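Local coordinates for protein AlyGC (Glaciecola chathamensis, PDB 5GKD) that degrades the polysaccharide alginate as a calcium-binding lyase of polysaccharide lyase family 6, at residues T482-A487 and N510-G515; S438-A443 and T460-V465; I495-S500 and V516-T521; R499-E504 and L531-R536. One frame throughout, in Å; residues are numbered along the deposited sequence.

Interaction 1 of 4, residues T482-A487 and N510-G515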
loop_
_atom_site.group_PDB
_atom_site.type_symbol
_atom_site.label_atom_id
_atom_site.label_comp_id
_atom_site.label_asym_id
_atom_site.label_seq_id
_atom_site.Cartn_x
_atom_site.Cartn_y
_atom_site.Cartn_z
ATOM N N THR A 482 -5.537 -0.331 -22.578
ATOM C CA THR A 482 -4.296 -0.554 -23.310
ATOM C C THR A 482 -4.122 0.571 -24.326
ATOM O O THR A 482 -5.026 0.842 -25.125
ATOM C CB THR A 482 -4.304 -1.926 -23.992
ATOM O OG1 THR A 482 -4.355 -2.965 -22.990
ATOM C CG2 THR A 482 -3.064 -2.111 -24.846
ATOM N N LEU A 483 -2.974 1.239 -24.282
ATOM C CA LEU A 483 -2.814 2.460 -25.063
ATOM C C LEU A 483 -1.367 2.626 -25.495
ATOM O O LEU A 483 -0.449 2.287 -24.747
ATOM C CB LEU A 483 -3.251 3.681 -24.246
ATOM C CG LEU A 483 -3.831 4.866 -25.008
ATOM C CD1 LEU A 483 -5.250 4.559 -25.480
ATOM C CD2 LEU A 483 -3.799 6.116 -24.140
ATOM N N THR A 484 -1.174 3.155 -26.701
ATOM C CA THR A 484 0.134 3.566 -27.198
ATOM C C THR A 484 0.128 5.074 -27.404
ATOM O O THR A 484 -0.775 5.612 -28.051
ATOM C CB THR A 484 0.490 2.859 -28.510
ATOM O OG1 THR A 484 0.585 1.447 -28.290
ATOM C CG2 THR A 484 1.819 3.352 -29.035
ATOM N N ILE A 485 1.121 5.754 -26.846
ATOM C CA ILE A 485 1.324 7.179 -27.067
ATOM C C ILE A 485 2.549 7.333 -27.966
ATOM O O ILE A 485 3.679 7.044 -27.550
ATOM C CB ILE A 485 1.477 7.938 -25.744
ATOM C CG1 ILE A 485 0.226 7.716 -24.883
ATOM C CG2 ILE A 485 1.704 9.409 -26.007
ATOM C CD1 ILE A 485 0.196 8.496 -23.618
ATOM N N ARG A 486 2.329 7.764 -29.208
ATOM C CA ARG A 486 3.365 7.795 -30.236
ATOM C C ARG A 486 3.525 9.205 -30.784
ATOM O O ARG A 486 2.535 9.850 -31.138
ATOM C CB ARG A 486 3.023 6.834 -31.379
ATOM C CG ARG A 486 4.000 6.865 -32.549
ATOM C CD ARG A 486 3.565 5.914 -33.637
ATOM N NE ARG A 486 3.512 4.548 -33.130
ATOM C CZ ARG A 486 2.806 3.563 -33.680
ATOM N NH1 ARG A 486 2.079 3.788 -34.772
ATOM N NH2 ARG A 486 2.822 2.350 -33.134
ATOM N N ALA A 487 4.762 9.678 -30.864
ATOM C CA ALA A 487 5.026 10.954 -31.522
ATOM C C ALA A 487 4.952 10.776 -33.031
ATOM O O ALA A 487 5.497 9.814 -33.580
ATOM C CB ALA A 487 6.398 11.499 -31.129
ATOM N N ASN A 510 -2.215 -0.658 -19.741
ATOM C CA ASN A 510 -0.948 -1.119 -20.282
ATOM C C ASN A 510 -0.479 -0.015 -21.220
ATOM O O ASN A 510 -1.290 0.562 -21.943
ATOM C CB ASN A 510 -1.074 -2.473 -21.020
ATOM C CG ASN A 510 -1.718 -3.580 -20.159
ATOM O OD1 ASN A 510 -1.080 -4.137 -19.281
ATOM N ND2 ASN A 510 -2.978 -3.911 -20.441
ATOM N N LEU A 511 0.814 0.300 -21.196
ATOM C CA LEU A 511 1.298 1.531 -21.805
ATOM C C LEU A 511 2.502 1.276 -22.699
ATOM O O LEU A 511 3.460 0.624 -22.280
ATOM C CB LEU A 511 1.674 2.556 -20.723
ATOM C CG LEU A 511 2.301 3.866 -21.222
ATOM C CD1 LEU A 511 1.327 4.627 -22.123
ATOM C CD2 LEU A 511 2.784 4.758 -20.068
ATOM N N THR A 512 2.454 1.802 -23.920
ATOM C CA THR A 512 3.628 1.935 -24.770
ATOM C C THR A 512 3.880 3.411 -25.029
ATOM O O THR A 512 2.960 4.143 -25.406
ATOM C CB THR A 512 3.460 1.194 -26.094
ATOM O OG1 THR A 512 3.480 -0.220 -25.864
ATOM C CG2 THR A 512 4.580 1.567 -27.068
ATOM N N LEU A 513 5.106 3.852 -24.774
ATOM C CA LEU A 513 5.586 5.167 -25.164
ATOM C C LEU A 513 6.584 4.982 -26.297
ATOM O O LEU A 513 7.514 4.177 -26.181
ATOM C CB LEU A 513 6.253 5.903 -23.999
ATOM C CG LEU A 513 5.426 6.213 -22.755
ATOM C CD1 LEU A 513 6.283 6.868 -21.704
ATOM C CD2 LEU A 513 4.268 7.098 -23.094
ATOM N N ASP A 514 6.400 5.735 -27.376
ATOM C CA ASP A 514 7.198 5.563 -28.583
ATOM C C ASP A 514 7.561 6.949 -29.113
ATOM O O ASP A 514 6.684 7.705 -29.544
ATOM C CB ASP A 514 6.421 4.739 -29.610
ATOM C CG ASP A 514 7.214 4.456 -30.863
ATOM O OD1 ASP A 514 8.403 4.840 -30.925
ATOM O OD2 ASP A 514 6.645 3.815 -31.778
ATOM N N GLY A 515 8.843 7.296 -29.040
ATOM C CA GLY A 515 9.315 8.532 -29.628
ATOM C C GLY A 515 8.924 9.808 -28.915
ATOM O O GLY A 515 8.948 10.870 -29.520
HETATM O O HOH W 1 4.713 1.616 -31.389
#

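Interaction 2 of 4, residues S438-A443 and T460-V465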
loop_
_atom_site.group_PDB
_atom_site.type_symbol
_atom_site.label_atom_id
_atom_site.label_comp_id
_atom_site.label_asym_id
_atom_site.label_seq_id
_atom_site.Cartn_x
_atom_site.Cartn_y
_atom_site.Cartn_z
ATOM N N SER A 438 -3.830 -2.671 -31.554
ATOM C CA SER A 438 -4.907 -3.427 -32.167
ATOM C C SER A 438 -6.146 -2.581 -32.400
ATOM O O SER A 438 -7.099 -3.059 -33.018
ATOM C CB SER A 438 -5.270 -4.613 -31.275
ATOM O OG SER A 438 -5.642 -4.148 -29.996
ATOM N N GLY A 439 -6.169 -1.358 -31.891
ATOM C CA GLY A 439 -7.269 -0.432 -32.064
ATOM C C GLY A 439 -7.042 0.497 -33.237
ATOM O O GLY A 439 -6.463 0.106 -34.257
ATOM N N LYS A 440 -7.488 1.734 -33.088
ATOM C CA LYS A 440 -7.428 2.737 -34.140
ATOM C C LYS A 440 -6.420 3.821 -33.785
ATOM O O LYS A 440 -5.987 3.960 -32.640
ATOM C CB LYS A 440 -8.801 3.362 -34.367
ATOM C CG LYS A 440 -9.302 4.063 -33.136
ATOM C CD LYS A 440 -10.619 4.753 -33.374
ATOM C CE LYS A 440 -10.973 5.606 -32.169
ATOM N NZ LYS A 440 -11.680 4.812 -31.122
ATOM N N HIS A 441 -6.059 4.615 -34.786
ATOM C CA HIS A 441 -5.125 5.713 -34.594
ATOM C C HIS A 441 -5.901 7.009 -34.427
ATOM O O HIS A 441 -6.851 7.276 -35.170
ATOM C CB HIS A 441 -4.135 5.793 -35.752
ATOM C CG HIS A 441 -3.212 4.617 -35.817
ATOM N ND1 HIS A 441 -1.842 4.740 -35.765
ATOM C CD2 HIS A 441 -3.467 3.290 -35.898
ATOM C CE1 HIS A 441 -1.291 3.540 -35.826
ATOM N NE2 HIS A 441 -2.257 2.643 -35.908
ATOM N N ILE A 442 -5.514 7.787 -33.421
ATOM C CA ILE A 442 -6.141 9.056 -33.081
ATOM C C ILE A 442 -5.069 10.132 -33.121
ATOM O O ILE A 442 -4.041 10.016 -32.443
ATOM C CB ILE A 442 -6.798 9.011 -31.692
ATOM C CG1 ILE A 442 -7.839 7.899 -31.626
ATOM C CG2 ILE A 442 -7.407 10.365 -31.348
ATOM C CD1 ILE A 442 -8.329 7.618 -30.222
ATOM N N ALA A 443 -5.302 11.172 -33.911
ATOM C CA ALA A 443 -4.396 12.307 -33.936
ATOM C C ALA A 443 -4.673 13.215 -32.743
ATOM O O ALA A 443 -5.829 13.470 -32.398
ATOM C CB ALA A 443 -4.552 13.081 -35.246
ATOM N N THR A 460 -9.624 0.875 -25.892
ATOM C CA THR A 460 -8.499 0.019 -25.534
ATOM C C THR A 460 -7.840 -0.519 -26.795
ATOM O O THR A 460 -8.514 -0.950 -27.731
ATOM C CB THR A 460 -8.947 -1.126 -24.599
ATOM O OG1 THR A 460 -7.792 -1.697 -23.966
ATOM C CG2 THR A 460 -9.706 -2.246 -25.351
ATOM N N GLY A 461 -6.512 -0.462 -26.834
ATOM C CA GLY A 461 -5.771 -0.832 -28.020
ATOM C C GLY A 461 -5.455 0.317 -28.962
ATOM O O GLY A 461 -4.691 0.120 -29.906
ATOM N N ASP A 462 -5.996 1.508 -28.725
ATOM C CA ASP A 462 -5.794 2.623 -29.645
ATOM C C ASP A 462 -4.356 3.130 -29.594
ATOM O O ASP A 462 -3.596 2.823 -28.672
ATOM C CB ASP A 462 -6.750 3.766 -29.317
ATOM C CG ASP A 462 -8.147 3.501 -29.806
ATOM O OD1 ASP A 462 -8.321 2.503 -30.533
ATOM O OD2 ASP A 462 -9.068 4.282 -29.472
ATOM N N VAL A 463 -3.988 3.923 -30.604
ATOM C CA VAL A 463 -2.673 4.557 -30.684
ATOM C C VAL A 463 -2.878 6.056 -30.823
ATOM O O VAL A 463 -3.486 6.519 -31.791
ATOM C CB VAL A 463 -1.831 4.013 -31.847
ATOM C CG1 VAL A 463 -0.491 4.736 -31.919
ATOM C CG2 VAL A 463 -1.612 2.526 -31.694
ATOM N N LEU A 464 -2.378 6.811 -29.854
ATOM C CA LEU A 464 -2.421 8.263 -29.901
ATOM C C LEU A 464 -1.165 8.767 -30.608
ATOM O O LEU A 464 -0.046 8.410 -30.225
ATOM C CB LEU A 464 -2.526 8.845 -28.491
ATOM C CG LEU A 464 -3.887 8.948 -27.772
ATOM C CD1 LEU A 464 -4.721 7.693 -27.891
ATOM C CD2 LEU A 464 -3.708 9.317 -26.293
ATOM N N VAL A 465 -1.355 9.576 -31.653
ATOM C CA VAL A 465 -0.268 10.097 -32.475
ATOM C C VAL A 465 -0.197 11.598 -32.222
ATOM O O VAL A 465 -1.037 12.362 -32.712
ATOM C CB VAL A 465 -0.471 9.784 -33.960
ATOM C CG1 VAL A 465 0.783 10.109 -34.736
ATOM C CG2 VAL A 465 -0.842 8.328 -34.136
HETATM O O HOH W 2 -8.340 -3.373 -29.488
#

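Interaction 3 of 4, residues I495-S500 and V516-T521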
loop_
_atom_site.group_PDB
_atom_site.type_symbol
_atom_site.label_atom_id
_atom_site.label_comp_id
_atom_site.label_asym_id
_atom_site.label_seq_id
_atom_site.Cartn_x
_atom_site.Cartn_y
_atom_site.Cartn_z
ATOM N N ILE A 495 6.453 16.718 -23.804
ATOM C CA ILE A 495 5.459 16.590 -22.742
ATOM C C ILE A 495 6.035 17.207 -21.475
ATOM O O ILE A 495 7.127 16.833 -21.033
ATOM C CB ILE A 495 5.052 15.123 -22.523
ATOM C CG1 ILE A 495 4.377 14.575 -23.784
ATOM C CG2 ILE A 495 4.119 15.006 -21.319
ATOM C CD1 ILE A 495 4.532 13.055 -23.985
ATOM N N PHE A 496 5.311 18.167 -20.902
ATOM C CA PHE A 496 5.747 18.869 -19.699
ATOM C C PHE A 496 4.838 18.495 -18.541
ATOM O O PHE A 496 3.743 19.061 -18.414
ATOM C CB PHE A 496 5.720 20.385 -19.901
ATOM C CG PHE A 496 6.757 20.911 -20.837
ATOM C CD1 PHE A 496 8.080 21.004 -20.453
ATOM C CD2 PHE A 496 6.404 21.357 -22.090
ATOM C CE1 PHE A 496 9.025 21.512 -21.312
ATOM C CE2 PHE A 496 7.356 21.870 -22.953
ATOM C CZ PHE A 496 8.659 21.944 -22.561
ATOM N N PRO A 497 5.241 17.584 -17.659
ATOM C CA PRO A 497 4.471 17.366 -16.434
ATOM C C PRO A 497 4.525 18.576 -15.510
ATOM O O PRO A 497 5.570 19.210 -15.334
ATOM C CB PRO A 497 5.161 16.153 -15.804
ATOM C CG PRO A 497 6.568 16.231 -16.324
ATOM C CD PRO A 497 6.440 16.730 -17.718
ATOM N N GLN A 498 3.387 18.885 -14.913
ATOM C CA GLN A 498 3.312 19.900 -13.882
ATOM C C GLN A 498 2.849 19.340 -12.548
ATOM O O GLN A 498 2.766 20.102 -11.576
ATOM C CB GLN A 498 2.383 21.041 -14.316
ATOM C CG GLN A 498 2.857 21.774 -15.566
ATOM C CD GLN A 498 1.831 22.767 -16.086
ATOM O OE1 GLN A 498 0.930 22.406 -16.833
ATOM N NE2 GLN A 498 1.967 24.026 -15.688
ATOM N N ARG A 499 2.537 18.045 -12.473
ATOM C CA ARG A 499 2.130 17.380 -11.238
ATOM C C ARG A 499 3.211 16.402 -10.780
ATOM O O ARG A 499 4.167 16.106 -11.499
ATOM C CB ARG A 499 0.795 16.638 -11.419
ATOM C CG ARG A 499 -0.377 17.503 -11.894
ATOM C CD ARG A 499 -1.114 18.210 -10.745
ATOM N NE ARG A 499 -0.376 19.348 -10.206
ATOM C CZ ARG A 499 -0.378 20.572 -10.747
ATOM N NH1 ARG A 499 -1.084 20.817 -11.848
ATOM N NH2 ARG A 499 0.333 21.554 -10.194
ATOM N N SER A 500 3.039 15.896 -9.556
ATOM C CA SER A 500 3.987 14.944 -8.984
ATOM C C SER A 500 4.085 13.668 -9.808
ATOM O O SER A 500 5.121 12.999 -9.801
ATOM C CB SER A 500 3.580 14.601 -7.557
ATOM O OG SER A 500 4.018 15.610 -6.678
ATOM N N VAL A 516 8.576 9.752 -27.656
ATOM C CA VAL A 516 8.119 10.948 -26.990
ATOM C C VAL A 516 9.300 11.604 -26.287
ATOM O O VAL A 516 10.352 11.004 -26.090
ATOM C CB VAL A 516 6.965 10.660 -26.002
ATOM C CG1 VAL A 516 5.917 9.774 -26.648
ATOM C CG2 VAL A 516 7.489 10.039 -24.712
ATOM N N TYR A 517 9.112 12.857 -25.902
ATOM C CA TYR A 517 10.138 13.625 -25.220
ATOM C C TYR A 517 9.509 14.246 -23.983
ATOM O O TYR A 517 8.503 14.955 -24.085
ATOM C CB TYR A 517 10.715 14.695 -26.160
ATOM C CG TYR A 517 11.971 15.348 -25.658
ATOM C CD1 TYR A 517 11.918 16.336 -24.673
ATOM C CD2 TYR A 517 13.218 14.990 -26.166
ATOM C CE1 TYR A 517 13.066 16.944 -24.197
ATOM C CE2 TYR A 517 14.382 15.595 -25.692
ATOM C CZ TYR A 517 14.293 16.571 -24.706
ATOM O OH TYR A 517 15.431 17.180 -24.229
ATOM N N VAL A 518 10.089 13.979 -22.819
ATOM C CA VAL A 518 9.551 14.473 -21.561
ATOM C C VAL A 518 10.604 15.330 -20.896
ATOM O O VAL A 518 11.713 14.858 -20.622
ATOM C CB VAL A 518 9.105 13.345 -20.613
ATOM C CG1 VAL A 518 8.614 13.950 -19.294
ATOM C CG2 VAL A 518 8.004 12.511 -21.228
ATOM N N ASP A 519 10.250 16.581 -20.629
ATOM C CA ASP A 519 11.053 17.505 -19.846
ATOM C C ASP A 519 10.263 17.794 -18.578
ATOM O O ASP A 519 9.226 18.458 -18.630
ATOM C CB ASP A 519 11.343 18.776 -20.652
ATOM C CG ASP A 519 12.082 19.833 -19.858
ATOM O OD1 ASP A 519 12.509 19.573 -18.718
ATOM O OD2 ASP A 519 12.236 20.956 -20.386
ATOM N N ALA A 520 10.749 17.284 -17.447
ATOM C CA ALA A 520 10.084 17.418 -16.157
ATOM C C ALA A 520 10.497 18.675 -15.396
ATOM O O ALA A 520 10.307 18.735 -14.176
ATOM C CB ALA A 520 10.364 16.189 -15.293
ATOM N N THR A 521 11.055 19.671 -16.089
ATOM C CA THR A 521 11.473 20.921 -15.454
ATOM C C THR A 521 10.375 21.547 -14.589
ATOM O O THR A 521 10.655 22.106 -13.524
ATOM C CB THR A 521 11.928 21.901 -16.539
ATOM O OG1 THR A 521 13.172 21.449 -17.089
ATOM C CG2 THR A 521 12.068 23.332 -15.987
HETATM O O HOH W 3 7.787 19.931 -16.907
#

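Interaction 4 of 4, residues R499-E504 and L531-R536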
loop_
_atom_site.group_PDB
_atom_site.type_symbol
_atom_site.label_atom_id
_atom_site.label_comp_id
_atom_site.label_asym_id
_atom_site.label_seq_id
_atom_site.Cartn_x
_atom_site.Cartn_y
_atom_site.Cartn_z
ATOM N N ARG A 499 2.537 18.045 -12.473
ATOM C CA ARG A 499 2.130 17.380 -11.238
ATOM C C ARG A 499 3.211 16.402 -10.780
ATOM O O ARG A 499 4.167 16.106 -11.499
ATOM C CB ARG A 499 0.795 16.638 -11.419
ATOM C CG ARG A 499 -0.377 17.503 -11.894
ATOM C CD ARG A 499 -1.114 18.210 -10.745
ATOM N NE ARG A 499 -0.376 19.348 -10.206
ATOM C CZ ARG A 499 -0.378 20.572 -10.747
ATOM N NH1 ARG A 499 -1.084 20.817 -11.848
ATOM N NH2 ARG A 499 0.333 21.554 -10.194
ATOM N N SER A 500 3.039 15.896 -9.556
ATOM C CA SER A 500 3.987 14.944 -8.984
ATOM C C SER A 500 4.085 13.668 -9.808
ATOM O O SER A 500 5.121 12.999 -9.801
ATOM C CB SER A 500 3.580 14.601 -7.557
ATOM O OG SER A 500 4.018 15.610 -6.678
ATOM N N THR A 501 3.025 13.314 -10.508
ATOM C CA THR A 501 3.025 12.171 -11.398
ATOM C C THR A 501 2.580 12.632 -12.770
ATOM O O THR A 501 1.679 13.466 -12.888
ATOM C CB THR A 501 2.086 11.059 -10.896
ATOM O OG1 THR A 501 2.572 10.552 -9.651
ATOM C CG2 THR A 501 2.010 9.926 -11.906
ATOM N N LEU A 502 3.247 12.113 -13.797
ATOM C CA LEU A 502 2.791 12.291 -15.165
ATOM C C LEU A 502 1.764 11.231 -15.548
ATOM O O LEU A 502 0.659 11.556 -15.983
ATOM C CB LEU A 502 3.983 12.237 -16.118
ATOM C CG LEU A 502 3.597 12.403 -17.579
ATOM C CD1 LEU A 502 2.930 13.750 -17.768
ATOM C CD2 LEU A 502 4.808 12.243 -18.472
ATOM N N ILE A 503 2.117 9.956 -15.391
ATOM C CA ILE A 503 1.278 8.842 -15.821
ATOM C C ILE A 503 1.129 7.840 -14.683
ATOM O O ILE A 503 2.127 7.387 -14.107
ATOM C CB ILE A 503 1.844 8.136 -17.066
ATOM C CG1 ILE A 503 1.879 9.093 -18.248
ATOM C CG2 ILE A 503 1.001 6.915 -17.404
ATOM C CD1 ILE A 503 2.556 8.515 -19.461
ATOM N N GLU A 504 -0.116 7.470 -14.400
ATOM C CA GLU A 504 -0.488 6.464 -13.418
ATOM C C GLU A 504 -1.123 5.283 -14.140
ATOM O O GLU A 504 -2.014 5.468 -14.970
ATOM C CB GLU A 504 -1.468 7.045 -12.399
ATOM C CG GLU A 504 -2.056 6.037 -11.450
ATOM C CD GLU A 504 -3.156 6.631 -10.589
ATOM O OE1 GLU A 504 -2.896 6.938 -9.409
ATOM O OE2 GLU A 504 -4.284 6.796 -11.098
ATOM N N LEU A 531 7.629 10.165 -12.044
ATOM C CA LEU A 531 7.126 10.501 -13.374
ATOM C C LEU A 531 6.112 9.473 -13.854
ATOM O O LEU A 531 5.026 9.829 -14.323
ATOM C CB LEU A 531 8.278 10.631 -14.372
ATOM C CG LEU A 531 7.862 11.283 -15.692
ATOM C CD1 LEU A 531 7.814 12.795 -15.580
ATOM C CD2 LEU A 531 8.781 10.839 -16.837
ATOM N N ILE A 532 6.439 8.194 -13.742
ATOM C CA ILE A 532 5.528 7.122 -14.123
ATOM C C ILE A 532 5.426 6.134 -12.967
ATOM O O ILE A 532 6.414 5.860 -12.279
ATOM C CB ILE A 532 5.983 6.412 -15.413
ATOM C CG1 ILE A 532 6.150 7.422 -16.550
ATOM C CG2 ILE A 532 4.996 5.305 -15.802
ATOM C CD1 ILE A 532 6.688 6.815 -17.824
ATOM N N ARG A 533 4.225 5.613 -12.739
ATOM C CA ARG A 533 4.011 4.692 -11.632
ATOM C C ARG A 533 2.712 3.947 -11.866
ATOM O O ARG A 533 1.886 4.351 -12.687
ATOM C CB ARG A 533 3.971 5.424 -10.275
ATOM C CG ARG A 533 2.802 6.405 -10.083
ATOM C CD ARG A 533 2.713 6.955 -8.644
ATOM N NE ARG A 533 1.781 8.077 -8.561
ATOM C CZ ARG A 533 0.455 7.954 -8.513
ATOM N NH1 ARG A 533 -0.109 6.747 -8.509
ATOM N NH2 ARG A 533 -0.319 9.028 -8.453
ATOM N N THR A 534 2.549 2.840 -11.144
ATOM C CA THR A 534 1.237 2.242 -11.019
ATOM C C THR A 534 0.398 3.068 -10.056
ATOM O O THR A 534 0.909 3.896 -9.305
ATOM C CB THR A 534 1.315 0.794 -10.512
ATOM O OG1 THR A 534 1.765 0.775 -9.155
ATOM C CG2 THR A 534 2.247 -0.037 -11.369
ATOM N N THR A 535 -0.907 2.809 -10.056
ATOM C CA THR A 535 -1.732 3.234 -8.933
ATOM C C THR A 535 -1.125 2.745 -7.623
ATOM O O THR A 535 -0.415 1.737 -7.578
ATOM C CB THR A 535 -3.163 2.706 -9.066
ATOM O OG1 THR A 535 -3.937 3.095 -7.927
ATOM C CG2 THR A 535 -3.179 1.195 -9.171
ATOM N N ARG A 536 -1.403 3.472 -6.549
ATOM C CA ARG A 536 -0.991 3.038 -5.230
ATOM C C ARG A 536 -2.066 2.219 -4.527
ATOM O O ARG A 536 -1.820 1.683 -3.440
ATOM C CB ARG A 536 -0.581 4.247 -4.395
ATOM C CG ARG A 536 0.562 5.046 -5.038
ATOM C CD ARG A 536 1.036 6.125 -4.113
ATOM N NE ARG A 536 2.148 6.905 -4.634
ATOM C CZ ARG A 536 2.023 8.131 -5.130
ATOM N NH1 ARG A 536 0.834 8.696 -5.201
ATOM N NH2 ARG A 536 3.088 8.787 -5.562
HETATM O O HOH W 4 -2.930 5.987 -6.566
#

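Interaction 1 of 4, residues T482-A487 and N510-G515
Leu483 and Ile485 exchange backbone hydrogen bonds with Asn510, Thr512 and Asp514, and Ala487 N to Asp514 O completes the ladder. The shortest rung joins Ile485 N to Thr512 O at 2.8 Å. The strand axes approach to 4.8 Å and run 10° from parallel, with each residue of 482-487 facing its counterpart 28 positions later. Such in-register parallel pairing is what successive coils of a parallel beta-helix, the fold of the pectate lyase-like clan, make.

On the face of Leu483, Ile485, Leu511 and Leu513, Ile485 makes the apolar contacts, its CB 3.9 Å from Leu513 CD2 and its CG1 against Leu511 CD1. On the other face Thr484 and Thr512 lie side by side. In both, CG2 is anti to the backbone N, which brings the two CG2 methyls to 3.8 Å.

Polar side chains meet at both ends of that face. Asn510 ND2 donates to Thr482 OG1 (3.0 Å), which lies in the amide plane, while OD1 accepts from Arg544 N. Arg486 NE and Asp514 OD2 form a salt bridge at 3.5 Å whose hydrogen bond is weak, the guanidinium and carboxylate planes turned 77° apart. Water 1 bridges Arg486 NH2 (2.7 Å) and Asp514 OD2 (3.0 Å).

Interaction 2 of 4, residues S438-A443 and T460-V465
Thr460 and Gly461 face Ser438 and Gly439 at the start of the contact: water 2 donates to both Thr460 O and Ser438 OG, and Gly439 N donates to Gly461 O at 2.9 Å, the donor 68° out of the carbonyl plane. Ser438 OG is bonded to Ala435 O as well.

Asp462 comes next and offers both carboxylate oxygens to Lys440. OD1 takes Lys440 N at 2.8 Å from above the carboxylate plane, 40° out of it. OD2 takes Lys440 NZ on the syn side at 3.1 Å, as a salt bridge. Lys440 CG sits between its backbone N and carbonyl carbon, which carries it to 3.2 Å from Asp462 OD1; the chain then crosses the carboxylate obliquely and bends at chi4. Both charges have a second partner in Glu459: its N donates to Asp462 OD2 and its OE2 forms a salt bridge with Lys440 NZ.

From Val463 onward the pairing is regular and parallel, the form expected between coils of a parallel beta-helix; strand 441-444 is the first strand of the C-terminal beta-helix to pair in this way. Val463 N and O bond to Lys440 O and Ile442 N. Val463 CB stands 4.0 Å over the centre of the His441 ring, 12° off its normal, a CH-pi contact.

Leu464 turns to the other face, where its CD1 lies 4.3 Å from Ile442 CD1 and helix 450-457 covers it through Ala454 and Ile455. Val465 N then donates to Ile442 O at 2.8 Å, and Val465 CG2 reaches the edge of the His441 ring, 4.1 Å from ND1.

Interaction 3 of 4, residues I495-S500 and V516-T521
Ile495 and Val518 form the single beta bridge of this contact, a parallel rung between successive coils of the beta-helix. The backbones are closest here, with Ile495 CA 4.8 Å from Val518 CA. Ile495 N donates to Tyr517 O at 2.7 Å, and Ile495 O accepts from Asp519 N at 3.2 Å. On the apolar face, Ile495 CD1 meets Val516 CB at 4.0 Å, while Pro497 CD rests against Val518 CG1 at 3.9 Å.

Beyond this rung the strands diverge, their axes inclined at 33°. Pro497 has no N-H to continue the ladder; instead its CD lies 3.4 Å from Asp519 O. The CA spacing opens accordingly, reaching 5.6 Å from Pro497 CA to Ala520 CA. Water 3 sits between Pro497 O and Asp519 O, close enough to donate to either.

The other side is partly exposed and more polar. The Phe496 ring, stacked on Trp472 of the preceding coil, turns its edge to Asp519, with OD2 in the ring plane and the carboxylate tilted 55° to it. Asp519 CG is anti to the backbone N, and OD1 accepts Thr521 N, from above the carboxylate plane, in an Asx turn, and also takes Thr521 OG1 at 2.6 Å on its syn lone pair.

Interaction 4 of 4, residues R499-E504 and L531-R536
Ile532 and Arg533 pair with Ile503 and Glu504 in a short parallel ladder at a corner of the beta-helix, reinforced by a side-chain network around one buried arginine. The corner is seen in the course of the chain, which bends at Leu531 and Ile532, and the touching parts run 64° apart end to end. There Leu531 O accepts two consecutive amides, Leu502 N at 2.9 Å and Ile503 N at 3.1 Å, before Arg533 N bonds to Ile503 O in the ordinary way.

Arg533 carries the polar half. Its CG lies between the backbone N and the carbonyl carbon, and the chain runs extended from there to NE, crossing Thr501 at about a right angle. NE donates to Thr501 OG1 at 2.8 Å, tilted 23° from the guanidinium plane. NH1 makes a salt bridge to the anti lone pair of Glu504 OE1 at 2.9 Å, the two planar groups standing 72° apart. The same NH1 also donates to Thr534 O (3.1 Å), so three bonds fix the rotation of the guanidinium. Over one face lies Arg536 NH1, 3.3 Å above the plane of the Arg533 guanidinium; Glu504, and more weakly Glu121 of the second subunit through long ion pairs, may offset the repulsion.

On the apolar side Leu502 CB meets Leu531 CD1 at 3.9 Å. Both leucines pack on Pro497 of strand 493-497, while strand 477-479 borders Leu502 and Ile503, and strand 564-565 lies next to Ile532 and Arg533.

In the fold
Following the chain, interaction 2 closes first, bringing 460-465 back onto 438-443 after helix 450-457. It is in series with the other three, but strand 462-466 also pairs with 482-487, so interaction 1 stacks directly on it. From there one coil lies on the next: 482-487, 495-500 and 499-504 are met in the same order by 510-515, 516-521 and 531-536. Interaction 1 therefore crosses interactions 3 and 4, while those two overlap at Arg499 and Ser500, where the first segment of one runs into that of the other. Inside the coil, Leu511 and Leu513 touch Ile503 and Ile532, and Pro497 packs on Leu502 and Leu531, tying the three faces of the beta-helix together.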